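Local structure of periplasmic binding protein (Agrobacterium tumefaciens str. B6, 5L9G) at residues I25-G30 / I76-I81; E34-A39 / K280-S285; Y242-A247 / A317-V322. The protein binds the opine mannopine and probably delivers it to an ABC transporter for uptake from the periplasm. One frame throughout, in Å; residues are numbered along the deposited sequence.

Contact 1. Residues I25-G30 / I76-I81; sequences IASSGG and IIQIGI. With MO0 (mannopine), chain C.
Ile25-Ser27 and Ile76-Gly80 run as neighbouring parallel strands, their axes 4.8 Å apart and 16° from parallel, with Ala26 gripped on both of its polar backbone atoms: Ala26 N donates to Ile76 O and Ala26 O accepts from Gln78 N, each at 2.9 Å. On one face of the sheet Ile25 and Ile76 lie side by side and point the same way, Ile25 CD1 resting 3.6 Å from Ile76 CG2; with Ile25 CG1 anti to the backbone N, CD1 is laid against CB and CG2 of Ile76. Past the paired residues the contact turns polar. Ser27 OG donates to Gln78 OE1 over 2.7 Å, in the amide plane and on a lone pair. Gln78 bends at chi2 (-87°), bringing its amide round to mannopine: NE2 makes a weak hydrogen bond to OAM, while OE1 also accepts from a water and from Trp32 NE1. That water lies 2.7 Å from Ser28 OG and links serine, glutamine and ligand, accepting from the mannopine amine N. Further along, Gly80 N donates to mannopine OAB over 2.8 Å in a nearly straight bond (163°). The C-terminal ends of the two strands thus form part of the wall of the mannopine pocket. Strand 52-56 pairs with strand 23-27, strand 240-256 flanks strand 76-80, and helices 30-48 and 263-273 pack against the face carrying Ile25 and Ile76.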
ATOM      1  N   ILE A  25      14.008   0.186  12.073  1.00 46.00           N
ATOM      2  CA  ILE A  25      12.738   0.509  11.388  1.00 43.92           C
ATOM      3  C   ILE A  25      12.760  -0.058   9.965  1.00 46.07           C
ATOM      4  O   ILE A  25      13.773   0.031   9.272  1.00 44.80           O
ATOM      5  CB  ILE A  25      12.410   2.031  11.491  1.00 46.56           C
ATOM      6  CG1 ILE A  25      11.007   2.362  10.920  1.00 44.98           C
ATOM      7  CG2 ILE A  25      13.537   2.921  10.873  1.00 46.85           C
ATOM      8  CD1 ILE A  25      10.411   3.590  11.529  1.00 47.87           C
ATOM      9  N   ALA A  26      11.656  -0.676   9.537  1.00 43.45           N
ATOM     10  CA  ALA A  26      11.628  -1.284   8.229  1.00 41.98           C
ATOM     11  C   ALA A  26      10.390  -0.937   7.414  1.00 41.43           C
ATOM     12  O   ALA A  26       9.274  -0.982   7.927  1.00 41.15           O
ATOM     13  CB  ALA A  26      11.782  -2.798   8.337  1.00 43.80           C
ATOM     14  N   SER A  27      10.592  -0.608   6.137  1.00 37.55           N
ATOM     15  CA  SER A  27       9.471  -0.385   5.221  1.00 36.07           C
ATOM     16  C   SER A  27       9.779  -1.201   3.946  1.00 39.82           C
ATOM     17  O   SER A  27      10.540  -2.174   4.031  1.00 40.67           O
ATOM     18  CB  SER A  27       9.190   1.102   4.995  1.00 37.38           C
ATOM     19  OG  SER A  27       8.077   1.348   4.147  1.00 36.59           O
ATOM     20  N   SER A  28       9.230  -0.833   2.792  1.00 35.08           N
ATOM     21  CA  SER A  28       9.366  -1.640   1.585  1.00 34.39           C
ATOM     22  C   SER A  28      10.366  -1.128   0.529  1.00 35.51           C
ATOM     23  O   SER A  28      10.324  -1.592  -0.616  1.00 34.50           O
ATOM     24  CB  SER A  28       7.990  -1.856   0.952  1.00 34.58           C
ATOM     25  OG  SER A  28       7.533  -0.656   0.349  1.00 34.88           O
ATOM     26  N   GLY A  29      11.253  -0.221   0.928  1.00 32.94           N
ATOM     27  CA  GLY A  29      12.331   0.296   0.082  1.00 32.34           C
ATOM     28  C   GLY A  29      11.905   1.313  -0.954  1.00 33.96           C
ATOM     29  O   GLY A  29      10.762   1.803  -0.947  1.00 30.94           O
ATOM     30  N   GLY A  30      12.851   1.658  -1.823  1.00 33.04           N
ATOM     31  CA  GLY A  30      12.610   2.595  -2.913  1.00 32.41           C
ATOM     32  C   GLY A  30      12.184   3.980  -2.464  1.00 36.14           C
ATOM     33  O   GLY A  30      12.472   4.384  -1.317  1.00 35.47           O
ATOM     34  N   ILE A  76      10.280  -1.280  14.688  1.00 47.87           N
ATOM     35  CA  ILE A  76       9.115  -0.722  13.985  1.00 46.07           C
ATOM     36  C   ILE A  76       9.011  -1.314  12.582  1.00 47.76           C
ATOM     37  O   ILE A  76       9.991  -1.329  11.829  1.00 46.76           O
ATOM     38  CB  ILE A  76       9.169   0.840  13.937  1.00 48.13           C
ATOM     39  CG1 ILE A  76       9.280   1.452  15.356  1.00 50.24           C
ATOM     40  CG2 ILE A  76       7.973   1.429  13.120  1.00 46.49           C
ATOM     41  CD1 ILE A  76       9.741   2.902  15.404  1.00 56.00           C
ATOM     42  N   ILE A  77       7.797  -1.737  12.208  1.00 45.92           N
ATOM     43  CA  ILE A  77       7.524  -2.215  10.855  1.00 44.44           C
ATOM     44  C   ILE A  77       6.432  -1.365  10.245  1.00 46.30           C
ATOM     45  O   ILE A  77       5.441  -1.039  10.923  1.00 45.53           O
ATOM     46  CB  ILE A  77       7.183  -3.735  10.771  1.00 48.81           C
ATOM     47  CG1 ILE A  77       6.030  -4.140  11.745  1.00 51.08           C
ATOM     48  CG2 ILE A  77       8.449  -4.580  10.983  1.00 51.65           C
ATOM     49  CD1 ILE A  77       5.470  -5.567  11.551  1.00 56.74           C
ATOM     50  N   GLN A  78       6.622  -0.991   8.972  1.00 41.69           N
ATOM     51  CA  GLN A  78       5.587  -0.274   8.244  1.00 40.01           C
ATOM     52  C   GLN A  78       4.791  -1.361   7.529  1.00 41.50           C
ATOM     53  O   GLN A  78       5.347  -2.110   6.725  1.00 39.69           O
ATOM     54  CB  GLN A  78       6.177   0.743   7.257  1.00 39.68           C
ATOM     55  CG  GLN A  78       5.109   1.528   6.507  1.00 42.34           C
ATOM     56  CD  GLN A  78       4.691   0.777   5.262  1.00 42.07           C
ATOM     57  OE1 GLN A  78       5.503   0.558   4.364  1.00 37.82           O
ATOM     58  NE2 GLN A  78       3.467   0.274   5.233  1.00 36.83           N
ATOM     59  N   ILE A  79       3.498  -1.463   7.849  1.00 38.41           N
ATOM     60  CA  ILE A  79       2.601  -2.440   7.230  1.00 38.61           C
ATOM     61  C   ILE A  79       1.369  -1.763   6.639  1.00 40.29           C
ATOM     62  O   ILE A  79       1.104  -0.588   6.928  1.00 38.06           O
ATOM     63  CB  ILE A  79       2.205  -3.578   8.240  1.00 42.79           C
ATOM     64  CG1 ILE A  79       1.468  -3.015   9.488  1.00 43.31           C
ATOM     65  CG2 ILE A  79       3.434  -4.449   8.611  1.00 46.04           C
ATOM     66  CD1 ILE A  79       0.703  -4.085  10.362  1.00 46.74           C
ATOM     67  N   GLY A  80       0.617  -2.509   5.829  1.00 37.48           N
ATOM     68  CA  GLY A  80      -0.644  -2.020   5.281  1.00 36.67           C
ATOM     69  C   GLY A  80      -1.741  -2.269   6.311  1.00 41.96           C
ATOM     70  O   GLY A  80      -1.691  -3.258   7.061  1.00 44.67           O
ATOM     71  N   ILE A  81      -2.730  -1.365   6.375  1.00 39.20           N
ATOM     72  CA  ILE A  81      -3.847  -1.470   7.327  1.00 39.95           C
ATOM     73  C   ILE A  81      -4.560  -2.831   7.258  1.00 44.92           C
ATOM     74  O   ILE A  81      -5.086  -3.291   8.277  1.00 45.96           O
ATOM     75  CB  ILE A  81      -4.843  -0.279   7.157  1.00 42.75           C
ATOM     76  CG1 ILE A  81      -5.796  -0.145   8.374  1.00 45.53           C
ATOM     77  CG2 ILE A  81      -5.601  -0.346   5.809  1.00 42.14           C
ATOM     78  CD1 ILE A  81      -6.697   1.119   8.416  1.00 49.66           C
TER
HETATM   79  OAB MO0 C 401       1.998  -4.903   5.173  1.00 37.00           O
HETATM   80  CAF MO0 C 401       3.173  -5.295   4.516  1.00 37.76           C
HETATM   81  CAG MO0 C 401       3.288  -4.734   3.110  1.00 35.67           C
HETATM   82  OAC MO0 C 401       2.677  -5.590   2.209  1.00 36.39           O
HETATM   83  CAH MO0 C 401       2.861  -3.293   2.973  1.00 36.53           C
HETATM   84  OAM MO0 C 401       3.538  -2.475   3.854  1.00 36.67           O
HETATM   85  CAI MO0 C 401       2.915  -2.725   1.554  1.00 33.31           C
HETATM   86  OAD MO0 C 401       4.220  -2.733   1.060  1.00 35.73           O
HETATM   87  CAJ MO0 C 401       2.260  -1.378   1.454  1.00 33.25           C
HETATM   88  OAE MO0 C 401       0.924  -1.483   1.855  1.00 37.76           O
HETATM   89  CAK MO0 C 401       2.383  -0.706   0.078  1.00 29.10           C
HETATM   90  N   MO0 C 401       2.883   0.663   0.258  1.00 29.28           N
HETATM   91  CA  MO0 C 401       2.813   1.468  -0.986  1.00 28.88           C
HETATM   92  C   MO0 C 401       4.184   1.580  -1.608  1.00 33.73           C
HETATM   93  O   MO0 C 401       5.129   0.911  -1.136  1.00 31.54           O
HETATM   94  CB  MO0 C 401       2.200   2.833  -0.778  1.00 31.10           C
HETATM   95  CG  MO0 C 401       3.149   3.811  -0.120  1.00 32.04           C
HETATM   96  CD  MO0 C 401       2.458   4.953   0.538  1.00 33.36           C
HETATM   97  OE1 MO0 C 401       2.413   6.173  -0.150  1.00 29.25           O
HETATM   98  NE2 MO0 C 401       1.934   4.887   1.662  1.00 35.97           N
HETATM   99  OXT MO0 C 401       4.385   2.287  -2.645  1.00 30.26           O
HETATM  100  O   HOH W   1       5.305  -0.264   1.815  1.00 34.27           O

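Contact 2. Residues E34-A39 / K280-S285; sequences EAQDKA and KDLPNS
Leu282 and Ala39 meet where a type I beta turn, Asp281 to Asn284, packs against one side of helix 30-48, joining the first helix of this periplasmic binding protein to the loop between helix 276-279 and strand 289-290. The tight part centres on Ala39. Its methyl group presses on the backbone at the start of the turn, with CB 3.5 Å from both Asp281 C and Leu282 N, and it also meets Asp281 CB. Leu282 closes the inner side: CG lies anti to the backbone N (chi1 -162°), and the CD1 branch reaches along the helix surface to Ala35 O at 3.9 Å, with Gln36 CA and the Ala39 methyl also nearby. Ala35 CB adds a looser apolar contact with the same CD1. Trp32 and Leu40 of the same helix, and Ser119 of strand 115-128, also touch the Leu282 side chain. Gln36 spends its amide elsewhere, NE2 donating to Ser27 OG and Trp32 O.

No direct hydrogen bond joins the two segments, and the outer side is looser and wetter. There a water donates to both Ala39 O, at 2.8 Å, and Asp281 OD2, bridging helix and turn. The Asp281 carboxylate is also held from within its own segment. Lys280 NZ forms a salt bridge with OD2, on the syn side and 33° out of the carboxylate plane, and Glu277 O is a second partner of this lysine. Asn284, an exposed residue, reaches back across the turn beside the backbone bond from Asn284 N to Asp281 O: its ND2 donates to Asp281 OD1 over 3.1 Å, on the anti side of that oxygen.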
ATOM      1  N   GLU A  34      12.481   6.118   1.145  1.00 33.06           N
ATOM      2  CA  GLU A  34      13.260   7.350   1.106  1.00 33.45           C
ATOM      3  C   GLU A  34      12.437   8.545   1.599  1.00 36.45           C
ATOM      4  O   GLU A  34      12.947   9.356   2.377  1.00 38.01           O
ATOM      5  CB  GLU A  34      13.861   7.587  -0.294  1.00 33.72           C
ATOM      6  CG  GLU A  34      14.955   6.574  -0.601  1.00 40.08           C
ATOM      7  CD  GLU A  34      15.458   6.493  -2.033  1.00 56.47           C
ATOM      8  OE1 GLU A  34      15.175   7.421  -2.825  1.00 51.25           O
ATOM      9  OE2 GLU A  34      16.165   5.511  -2.355  1.00 44.00           O
ATOM     10  N   ALA A  35      11.165   8.624   1.204  1.00 34.72           N
ATOM     11  CA  ALA A  35      10.262   9.690   1.645  1.00 34.91           C
ATOM     12  C   ALA A  35      10.045   9.626   3.166  1.00 37.93           C
ATOM     13  O   ALA A  35      10.118  10.652   3.837  1.00 38.64           O
ATOM     14  CB  ALA A  35       8.937   9.589   0.923  1.00 34.46           C
ATOM     15  N   GLN A  36       9.800   8.420   3.707  1.00 34.16           N
ATOM     16  CA  GLN A  36       9.607   8.238   5.148  1.00 35.12           C
ATOM     17  C   GLN A  36      10.886   8.607   5.900  1.00 38.65           C
ATOM     18  O   GLN A  36      10.827   9.322   6.890  1.00 37.46           O
ATOM     19  CB  GLN A  36       9.214   6.793   5.468  1.00 35.98           C
ATOM     20  CG  GLN A  36       7.840   6.413   4.977  1.00 37.12           C
ATOM     21  CD  GLN A  36       7.665   4.930   5.097  1.00 41.43           C
ATOM     22  OE1 GLN A  36       7.268   4.424   6.136  1.00 37.64           O
ATOM     23  NE2 GLN A  36       7.998   4.207   4.040  1.00 34.19           N
ATOM     24  N   ASP A  37      12.047   8.161   5.400  1.00 36.23           N
ATOM     25  CA  ASP A  37      13.312   8.469   6.051  1.00 37.48           C
ATOM     26  C   ASP A  37      13.582   9.980   6.103  1.00 42.06           C
ATOM     27  O   ASP A  37      13.942  10.499   7.169  1.00 42.11           O
ATOM     28  CB  ASP A  37      14.478   7.724   5.389  1.00 38.66           C
ATOM     29  CG  ASP A  37      15.770   7.835   6.169  1.00 48.01           C
ATOM     30  OD1 ASP A  37      15.748   7.581   7.394  1.00 47.48           O
ATOM     31  OD2 ASP A  37      16.779   8.238   5.575  1.00 55.35           O
ATOM     32  N   LYS A  38      13.330  10.687   4.985  1.00 37.75           N
ATOM     33  CA  LYS A  38      13.590  12.129   4.909  1.00 39.79           C
ATOM     34  C   LYS A  38      12.622  12.977   5.719  1.00 43.37           C
ATOM     35  O   LYS A  38      13.064  13.880   6.434  1.00 42.82           O
ATOM     36  CB  LYS A  38      13.632  12.602   3.451  1.00 40.54           C
ATOM     37  CG  LYS A  38      14.160  14.022   3.263  1.00 51.44           C
ATOM     38  CD  LYS A  38      14.193  14.442   1.792  1.00 56.87           C
ATOM     39  CE  LYS A  38      14.809  15.816   1.618  1.00 71.52           C
ATOM     40  NZ  LYS A  38      16.289  15.805   1.810  1.00 83.30           N
ATOM     41  N   ALA A  39      11.326  12.713   5.583  1.00 40.47           N
ATOM     42  CA  ALA A  39      10.272  13.487   6.227  1.00 40.86           C
ATOM     43  C   ALA A  39      10.001  13.128   7.673  1.00 45.73           C
ATOM     44  O   ALA A  39       9.611  14.006   8.449  1.00 46.93           O
ATOM     45  CB  ALA A  39       8.991  13.341   5.435  1.00 40.44           C
ATOM     46  N   LYS A 280       3.645  16.710   7.520  1.00 42.62           N
ATOM     47  CA  LYS A 280       3.509  17.757   6.497  1.00 41.51           C
ATOM     48  C   LYS A 280       4.528  17.613   5.344  1.00 43.88           C
ATOM     49  O   LYS A 280       4.212  17.987   4.213  1.00 44.12           O
ATOM     50  CB  LYS A 280       3.590  19.170   7.127  1.00 45.04           C
ATOM     51  CG  LYS A 280       5.003  19.609   7.555  1.00 52.42           C
ATOM     52  CD  LYS A 280       5.067  21.005   8.178  1.00 57.74           C
ATOM     53  CE  LYS A 280       6.411  21.663   7.930  1.00 62.45           C
ATOM     54  NZ  LYS A 280       7.544  20.919   8.540  1.00 63.37           N
ATOM     55  N   ASP A 281       5.733  17.071   5.637  1.00 40.15           N
ATOM     56  CA  ASP A 281       6.824  16.905   4.665  1.00 39.24           C
ATOM     57  C   ASP A 281       6.805  15.594   3.897  1.00 41.70           C
ATOM     58  O   ASP A 281       7.550  15.450   2.918  1.00 38.71           O
ATOM     59  CB  ASP A 281       8.187  17.080   5.349  1.00 41.81           C
ATOM     60  CG  ASP A 281       8.384  18.470   5.899  1.00 50.42           C
ATOM     61  OD1 ASP A 281       8.153  19.441   5.147  1.00 50.04           O
ATOM     62  OD2 ASP A 281       8.769  18.587   7.079  1.00 53.18           O
ATOM     63  N   LEU A 282       5.979  14.629   4.330  1.00 39.06           N
ATOM     64  CA  LEU A 282       5.900  13.322   3.677  1.00 37.53           C
ATOM     65  C   LEU A 282       5.693  13.386   2.140  1.00 42.26           C
ATOM     66  O   LEU A 282       6.394  12.641   1.433  1.00 41.08           O
ATOM     67  CB  LEU A 282       4.828  12.446   4.354  1.00 37.86           C
ATOM     68  CG  LEU A 282       4.899  10.950   4.093  1.00 41.43           C
ATOM     69  CD1 LEU A 282       6.302  10.374   4.384  1.00 40.78           C
ATOM     70  CD2 LEU A 282       3.796  10.215   4.887  1.00 41.78           C
ATOM     71  N   PRO A 283       4.830  14.280   1.580  1.00 39.34           N
ATOM     72  CA  PRO A 283       4.667  14.301   0.115  1.00 38.56           C
ATOM     73  C   PRO A 283       5.543  15.317  -0.629  1.00 43.51           C
ATOM     74  O   PRO A 283       5.238  15.618  -1.787  1.00 42.76           O
ATOM     75  CB  PRO A 283       3.175  14.643  -0.064  1.00 40.39           C
ATOM     76  CG  PRO A 283       2.722  15.228   1.251  1.00 46.17           C
ATOM     77  CD  PRO A 283       3.873  15.213   2.217  1.00 42.48           C
ATOM     78  N   ASN A 284       6.618  15.837   0.001  1.00 40.87           N
ATOM     79  CA  ASN A 284       7.477  16.873  -0.610  1.00 42.22           C
ATOM     80  C   ASN A 284       7.957  16.522  -2.026  1.00 47.91           C
ATOM     81  O   ASN A 284       7.920  17.378  -2.919  1.00 48.62           O
ATOM     82  CB  ASN A 284       8.627  17.267   0.291  1.00 44.13           C
ATOM     83  CG  ASN A 284       8.164  18.164   1.417  1.00 50.87           C
ATOM     84  OD1 ASN A 284       6.975  18.509   1.517  1.00 46.94           O
ATOM     85  ND2 ASN A 284       9.078  18.531   2.308  1.00 47.46           N
ATOM     86  N   SER A 285       8.328  15.270  -2.245  1.00 43.43           N
ATOM     87  CA  SER A 285       8.709  14.838  -3.595  1.00 43.81           C
ATOM     88  C   SER A 285       7.888  13.617  -4.000  1.00 46.63           C
ATOM     89  O   SER A 285       7.392  13.563  -5.138  1.00 48.98           O
ATOM     90  CB  SER A 285      10.209  14.564  -3.681  1.00 48.77           C
ATOM     91  OG  SER A 285      10.633  13.719  -2.623  1.00 65.32           O
TER
HETATM   92  O   HOH W   2      10.133  16.721   8.462  1.00 39.25           O

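Contact 3. Residues Y242-A247 / A317-V322; sequences YTFNDA and AVQYSV
Val318 O accepts from Asp246 N over 3.0 Å, the first of two backbone bonds that join the corner in strand 240-256 to the chain entering strand 320-321. The second runs the other way, from Tyr320 N to Ala247 O, and is longer at 3.3 Å. Phe244 O, 3.4 Å from Val318 O and like it an acceptor, is satisfied inside its own turn by Ala247 N. Gln319 packs beside this turn. With chi1 at -68° and the chain extended beyond CG, its side chain runs alongside Phe244: Gln319 CG lies 3.4 Å from Phe244 O, Gln319 CB 3.3 Å from Ala247 O, and the amide is turned 47° from the phenyl plane. The amide is well supplied with partners, as OE1 accepts from Ser122 OG and NE2 donates to Ala310 O and Asn315 O. Val318 sends CG2 to Phe244 CB at 3.9 Å, while its CB meets Asn245 OD1, the two side chains crossing at about a right angle. Asn245 is fixed by others: its backbone N donates to Thr243 OG1 in an ST turn and ND2 to Lys138 O. In the Asp246 carboxylate, OD1 forms a salt bridge with Arg174 and OD2 accepts from Met140 N; the arginine probably favours the ionised carboxylate. Near the plane of the Tyr320 ring, Asp246 O faces its edge, and Ala247 O lies 3.4 Å from Tyr320 CD1. The contact is that of a type II beta turn, Phe244 to Ala247, at a corner of a long strand, followed by parallel pairing with short strand 320-321.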
ATOM      1  N   TYR A 242      -1.892   7.279 -16.013  1.00 28.26           N
ATOM      2  CA  TYR A 242      -2.654   6.519 -15.026  1.00 28.11           C
ATOM      3  C   TYR A 242      -3.938   7.221 -14.697  1.00 31.53           C
ATOM      4  O   TYR A 242      -4.126   8.373 -15.078  1.00 30.20           O
ATOM      5  CB  TYR A 242      -1.817   6.226 -13.764  1.00 28.67           C
ATOM      6  CG  TYR A 242      -1.463   7.447 -12.930  1.00 30.92           C
ATOM      7  CD1 TYR A 242      -0.310   8.176 -13.186  1.00 33.04           C
ATOM      8  CD2 TYR A 242      -2.237   7.813 -11.830  1.00 31.89           C
ATOM      9  CE1 TYR A 242       0.076   9.241 -12.364  1.00 35.29           C
ATOM     10  CE2 TYR A 242      -1.866   8.879 -10.998  1.00 33.60           C
ATOM     11  CZ  TYR A 242      -0.704   9.591 -11.267  1.00 40.27           C
ATOM     12  OH  TYR A 242      -0.329  10.651 -10.455  1.00 36.16           O
ATOM     13  N   THR A 243      -4.824   6.520 -14.002  1.00 29.69           N
ATOM     14  CA  THR A 243      -6.115   7.049 -13.564  1.00 29.71           C
ATOM     15  C   THR A 243      -6.376   6.581 -12.130  1.00 32.59           C
ATOM     16  O   THR A 243      -5.873   5.536 -11.715  1.00 31.68           O
ATOM     17  CB  THR A 243      -7.250   6.566 -14.517  1.00 34.86           C
ATOM     18  OG1 THR A 243      -8.487   7.053 -14.038  1.00 36.43           O
ATOM     19  CG2 THR A 243      -7.353   5.033 -14.610  1.00 34.70           C
ATOM     20  N   PHE A 244      -7.214   7.319 -11.399  1.00 30.42           N
ATOM     21  CA  PHE A 244      -7.652   6.882 -10.069  1.00 30.58           C
ATOM     22  C   PHE A 244      -8.979   6.107 -10.208  1.00 33.55           C
ATOM     23  O   PHE A 244      -9.489   5.608  -9.197  1.00 33.00           O
ATOM     24  CB  PHE A 244      -7.848   8.082  -9.120  1.00 32.91           C
ATOM     25  CG  PHE A 244      -6.543   8.650  -8.599  1.00 33.18           C
ATOM     26  CD1 PHE A 244      -5.930   8.110  -7.473  1.00 35.33           C
ATOM     27  CD2 PHE A 244      -5.943   9.739  -9.221  1.00 33.16           C
ATOM     28  CE1 PHE A 244      -4.721   8.643  -6.985  1.00 34.10           C
ATOM     29  CE2 PHE A 244      -4.739  10.264  -8.740  1.00 34.54           C
ATOM     30  CZ  PHE A 244      -4.134   9.715  -7.628  1.00 32.32           C
ATOM     31  N   ASN A 245      -9.561   6.030 -11.446  1.00 31.55           N
ATOM     32  CA  ASN A 245     -10.824   5.296 -11.637  1.00 32.07           C
ATOM     33  C   ASN A 245     -10.637   3.823 -11.260  1.00 32.65           C
ATOM     34  O   ASN A 245      -9.678   3.199 -11.726  1.00 31.07           O
ATOM     35  CB  ASN A 245     -11.323   5.395 -13.083  1.00 34.73           C
ATOM     36  CG  ASN A 245     -12.733   4.877 -13.218  1.00 53.69           C
ATOM     37  OD1 ASN A 245     -13.666   5.382 -12.575  1.00 50.74           O
ATOM     38  ND2 ASN A 245     -12.899   3.781 -13.949  1.00 47.53           N
ATOM     39  N   ASP A 246     -11.508   3.298 -10.380  1.00 31.02           N
ATOM     40  CA  ASP A 246     -11.442   1.908  -9.873  1.00 31.73           C
ATOM     41  C   ASP A 246     -10.221   1.631  -8.996  1.00 33.60           C
ATOM     42  O   ASP A 246      -9.897   0.464  -8.736  1.00 34.24           O
ATOM     43  CB  ASP A 246     -11.526   0.870 -11.015  1.00 32.75           C
ATOM     44  CG  ASP A 246     -12.909   0.610 -11.542  1.00 38.43           C
ATOM     45  OD1 ASP A 246     -13.898   1.004 -10.859  1.00 37.07           O
ATOM     46  OD2 ASP A 246     -13.017  -0.016 -12.617  1.00 39.43           O
ATOM     47  N   ALA A 247      -9.522   2.687  -8.536  1.00 30.51           N
ATOM     48  CA  ALA A 247      -8.375   2.453  -7.665  1.00 29.83           C
ATOM     49  C   ALA A 247      -8.857   2.139  -6.230  1.00 34.14           C
ATOM     50  O   ALA A 247      -9.968   2.508  -5.834  1.00 33.26           O
ATOM     51  CB  ALA A 247      -7.445   3.662  -7.661  1.00 30.25           C
ATOM     52  N   ALA A 317     -13.753  10.135  -4.984  1.00 37.69           N
ATOM     53  CA  ALA A 317     -15.033   9.939  -5.671  1.00 38.28           C
ATOM     54  C   ALA A 317     -15.048   8.763  -6.656  1.00 39.80           C
ATOM     55  O   ALA A 317     -16.109   8.177  -6.867  1.00 40.98           O
ATOM     56  CB  ALA A 317     -15.456  11.216  -6.379  1.00 39.76           C
ATOM     57  N   VAL A 318     -13.878   8.400  -7.232  1.00 34.46           N
ATOM     58  CA  VAL A 318     -13.796   7.317  -8.223  1.00 33.41           C
ATOM     59  C   VAL A 318     -13.086   6.074  -7.680  1.00 36.93           C
ATOM     60  O   VAL A 318     -12.816   5.132  -8.436  1.00 36.34           O
ATOM     61  CB  VAL A 318     -13.194   7.789  -9.570  1.00 36.13           C
ATOM     62  CG1 VAL A 318     -14.109   8.834 -10.220  1.00 36.59           C
ATOM     63  CG2 VAL A 318     -11.756   8.309  -9.405  1.00 34.66           C
ATOM     64  N   GLN A 319     -12.838   6.065  -6.356  1.00 34.10           N
ATOM     65  CA  GLN A 319     -12.170   4.970  -5.669  1.00 33.35           C
ATOM     66  C   GLN A 319     -13.122   4.292  -4.685  1.00 37.85           C
ATOM     67  O   GLN A 319     -14.266   4.709  -4.500  1.00 36.22           O
ATOM     68  CB  GLN A 319     -10.931   5.508  -4.892  1.00 34.49           C
ATOM     69  CG  GLN A 319      -9.807   6.004  -5.791  1.00 34.11           C
ATOM     70  CD  GLN A 319      -8.626   6.435  -4.973  1.00 36.66           C
ATOM     71  OE1 GLN A 319      -7.815   5.608  -4.537  1.00 34.35           O
ATOM     72  NE2 GLN A 319      -8.558   7.733  -4.671  1.00 35.90           N
ATOM     73  N   TYR A 320     -12.647   3.228  -4.063  1.00 35.90           N
ATOM     74  CA  TYR A 320     -13.357   2.567  -2.973  1.00 37.07           C
ATOM     75  C   TYR A 320     -12.251   2.299  -1.933  1.00 39.12           C
ATOM     76  O   TYR A 320     -11.096   2.111  -2.322  1.00 37.89           O
ATOM     77  CB  TYR A 320     -14.064   1.271  -3.439  1.00 38.19           C
ATOM     78  CG  TYR A 320     -13.082   0.165  -3.734  1.00 37.17           C
ATOM     79  CD1 TYR A 320     -12.329   0.171  -4.905  1.00 37.82           C
ATOM     80  CD2 TYR A 320     -12.815  -0.824  -2.791  1.00 38.54           C
ATOM     81  CE1 TYR A 320     -11.357  -0.793  -5.143  1.00 38.22           C
ATOM     82  CE2 TYR A 320     -11.822  -1.773  -3.004  1.00 39.63           C
ATOM     83  CZ  TYR A 320     -11.117  -1.769  -4.196  1.00 42.53           C
ATOM     84  OH  TYR A 320     -10.140  -2.700  -4.418  1.00 42.71           O
ATOM     85  N   SER A 321     -12.593   2.310  -0.637  1.00 38.63           N
ATOM     86  CA  SER A 321     -11.600   2.078   0.420  1.00 39.15           C
ATOM     87  C   SER A 321     -11.353   0.601   0.670  1.00 41.53           C
ATOM     88  O   SER A 321     -12.295  -0.199   0.622  1.00 41.24           O
ATOM     89  CB  SER A 321     -12.020   2.750   1.720  1.00 43.57           C
ATOM     90  OG  SER A 321     -11.880   4.157   1.652  1.00 47.35           O
ATOM     91  N   VAL A 322     -10.090   0.235   0.984  1.00 37.13           N
ATOM     92  CA  VAL A 322      -9.775  -1.153   1.372  1.00 37.48           C
ATOM     93  C   VAL A 322     -10.614  -1.481   2.628  1.00 40.74           C
ATOM     94  O   VAL A 322     -10.850  -0.587   3.447  1.00 40.99           O
ATOM     95  CB  VAL A 322      -8.239  -1.363   1.603  1.00 40.32           C
ATOM     96  CG1 VAL A 322      -7.712  -0.513   2.760  1.00 40.32           C
ATOM     97  CG2 VAL A 322      -7.875  -2.837   1.802  1.00 40.53           C
TER

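Overall arrangement
From the N terminus, strand 23-27 enters contact 1 and helix 30-48 follows directly into contact 2. Contact 1 closes first, pairing two strands when the chain returns at 76-81 after 45 largely helical residues. Contact 2 waits until 280-285, tying helix 30-48 to the loop before strand 289-290; its long loop crosses those of contact 1 and contact 3. Contact 3 opens at 242-247 and closes at 317-322, joining strand 240-256 to strand 320-321. Contacts 1 and 3 are in series on opposite sides of the chain's centre, yet strands 76-80 and 240-256 are sheet neighbours and Ile81 touches Val322. Contacts 1 and 2 meet through Ser27 and Gln36; contacts 2 and 3 do not touch.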